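Local coordinates for protein GCN5-related N-acetyltransferase (PDB 7N1L) that probably transfers an acyl group, most likely acetyl from acetyl-CoA, to an amine acceptor, as a member of the GNAT family of N-acetyltransferases, at residues Ala42-Ser47 with Val86-Phe91. Numbering follows the deposited sequence.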
loop_
_atom_site.group_PDB
_atom_site.type_symbol
_atom_site.label_atom_id
_atom_site.label_comp_id
_atom_site.label_asym_id
_atom_site.label_seq_id
_atom_site.Cartn_x
_atom_site.Cartn_y
_atom_site.Cartn_z
ATOM N N ALA A 42 7.659 15.926 -13.626
ATOM C CA ALA A 42 8.298 14.894 -14.445
ATOM C C ALA A 42 9.793 14.736 -14.202
ATOM O O ALA A 42 10.230 13.590 -14.009
ATOM C CB ALA A 42 8.018 15.167 -15.932
ATOM N N PRO A 43 10.635 15.791 -14.245
ATOM C CA PRO A 43 12.075 15.561 -14.032
ATOM C C PRO A 43 12.418 15.162 -12.615
ATOM O O PRO A 43 13.340 14.359 -12.409
ATOM C CB PRO A 43 12.726 16.904 -14.425
ATOM C CG PRO A 43 11.650 17.923 -14.253
ATOM C CD PRO A 43 10.354 17.192 -14.607
ATOM N N LEU A 44 11.680 15.678 -11.630
ATOM C CA LEU A 44 11.921 15.298 -10.248
ATOM C C LEU A 44 11.665 13.813 -10.053
ATOM O O LEU A 44 12.451 13.108 -9.395
ATOM C CB LEU A 44 11.026 16.134 -9.336
ATOM C CG LEU A 44 11.587 16.508 -7.976
ATOM C CD1 LEU A 44 12.921 17.280 -8.144
ATOM C CD2 LEU A 44 10.568 17.350 -7.224
ATOM N N LEU A 45 10.564 13.322 -10.626
ATOM C CA LEU A 45 10.275 11.899 -10.595
ATOM C C LEU A 45 11.318 11.127 -11.389
ATOM O O LEU A 45 11.725 10.030 -10.992
ATOM C CB LEU A 45 8.861 11.648 -11.140
ATOM C CG LEU A 45 8.331 10.200 -11.183
ATOM C CD1 LEU A 45 8.182 9.611 -9.785
ATOM C CD2 LEU A 45 7.000 10.102 -11.945
ATOM N N ALA A 46 11.784 11.687 -12.510
ATOM C CA ALA A 46 12.786 10.967 -13.290
ATOM C C ALA A 46 14.092 10.804 -12.512
ATOM O O ALA A 46 14.757 9.772 -12.629
ATOM C CB ALA A 46 13.025 11.657 -14.622
ATOM N N SER A 47 14.504 11.822 -11.751
ATOM C CA SER A 47 15.719 11.674 -10.957
ATOM C C SER A 47 15.554 10.590 -9.893
ATOM O O SER A 47 16.463 9.780 -9.681
ATOM C CB SER A 47 16.095 13.002 -10.289
ATOM O OG SER A 47 16.376 14.007 -11.243
ATOM N N VAL A 86 11.195 21.198 -5.712
ATOM C CA VAL A 86 12.465 20.583 -5.304
ATOM C C VAL A 86 12.313 19.349 -4.414
ATOM O O VAL A 86 13.316 18.866 -3.876
ATOM C CB VAL A 86 13.385 21.603 -4.610
ATOM C CG1 VAL A 86 13.707 22.756 -5.544
ATOM C CG2 VAL A 86 12.778 22.086 -3.306
ATOM N N GLY A 87 11.077 18.875 -4.194
ATOM C CA GLY A 87 10.822 17.654 -3.432
ATOM C C GLY A 87 9.420 17.113 -3.671
ATOM O O GLY A 87 8.565 17.802 -4.229
ATOM N N PHE A 88 9.203 15.839 -3.315
ATOM C CA PHE A 88 7.849 15.286 -3.364
ATOM C C PHE A 88 7.728 14.099 -2.419
ATOM O O PHE A 88 8.728 13.501 -2.009
ATOM C CB PHE A 88 7.420 14.871 -4.779
ATOM C CG PHE A 88 8.133 13.659 -5.326
ATOM C CD1 PHE A 88 7.674 12.368 -5.052
ATOM C CD2 PHE A 88 9.225 13.802 -6.165
ATOM C CE1 PHE A 88 8.305 11.261 -5.589
ATOM C CE2 PHE A 88 9.857 12.701 -6.705
ATOM C CZ PHE A 88 9.389 11.423 -6.418
ATOM N N VAL A 89 6.482 13.779 -2.064
ATOM C CA VAL A 89 6.169 12.515 -1.404
ATOM C C VAL A 89 4.875 11.995 -2.013
ATOM O O VAL A 89 3.909 12.753 -2.167
ATOM C CB VAL A 89 6.069 12.633 0.136
ATOM C CG1 VAL A 89 5.001 13.607 0.566
ATOM C CG2 VAL A 89 5.805 11.269 0.748
ATOM N N ILE A 90 4.877 10.714 -2.391
ATOM C CA ILE A 90 3.725 10.016 -2.959
ATOM C C ILE A 90 3.088 9.170 -1.867
ATOM O O ILE A 90 3.781 8.395 -1.194
ATOM C CB ILE A 90 4.147 9.133 -4.148
ATOM C CG1 ILE A 90 4.755 9.987 -5.268
ATOM C CG2 ILE A 90 2.953 8.327 -4.682
ATOM C CD1 ILE A 90 5.466 9.157 -6.354
ATOM N N PHE A 91 1.770 9.302 -1.689
ATOM C CA PHE A 91 1.086 8.593 -0.615
ATOM C C PHE A 91 -0.271 8.091 -1.062
ATOM O O PHE A 91 -0.896 8.648 -1.967
ATOM C CB PHE A 91 0.901 9.476 0.616
ATOM C CG PHE A 91 -0.019 10.642 0.417
ATOM C CD1 PHE A 91 0.444 11.818 -0.173
ATOM C CD2 PHE A 91 -1.322 10.610 0.890
ATOM C CE1 PHE A 91 -0.399 12.924 -0.321
ATOM C CE2 PHE A 91 -2.167 11.705 0.741
ATOM C CZ PHE A 91 -1.702 12.858 0.137
#
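Leu44 and Leu45 of helix 38-52 meet the ring of Phe88 on strand 84-96, packing the first helix of the GNAT fold against the middle strand of its mixed sheet. Helix and strand segments run at 74° to each other, their axes 9.0 Å apart. Phe88 projects from the sheet toward the helix; a chi1 of 70° tucks CG between the backbone N and the carbonyl carbon, and the CD2-CE2 side of the ring lies against Leu44. The side chains of these two residues come from opposing sides and pass alongside each other, with Leu44 CD2 3.9 Å from Phe88 CD2. The Leu45 side chain runs nearly perpendicular to that of Phe88: CG lies anti to the backbone N (chi1 -179°), and CD1 reaches Phe88 CZ at 4.0 Å and, more loosely, Ile90 CD1. The Leu44 carbonyl oxygen lies at the ring edge, in plane, 3.8 Å from Phe88 CE2. Phe41, one turn earlier on the helix, adds an edge-to-face ring contact to Phe88, while Tyr64 and Leu68 of helix 61-69 pack on Leu45 and Ile90, respectively. Val86 and Gly87 both bond through their backbones to Ala79, forming a classic beta bulge. Against it, Leu44 CD2 touches Gly87 N at 3.4 Å.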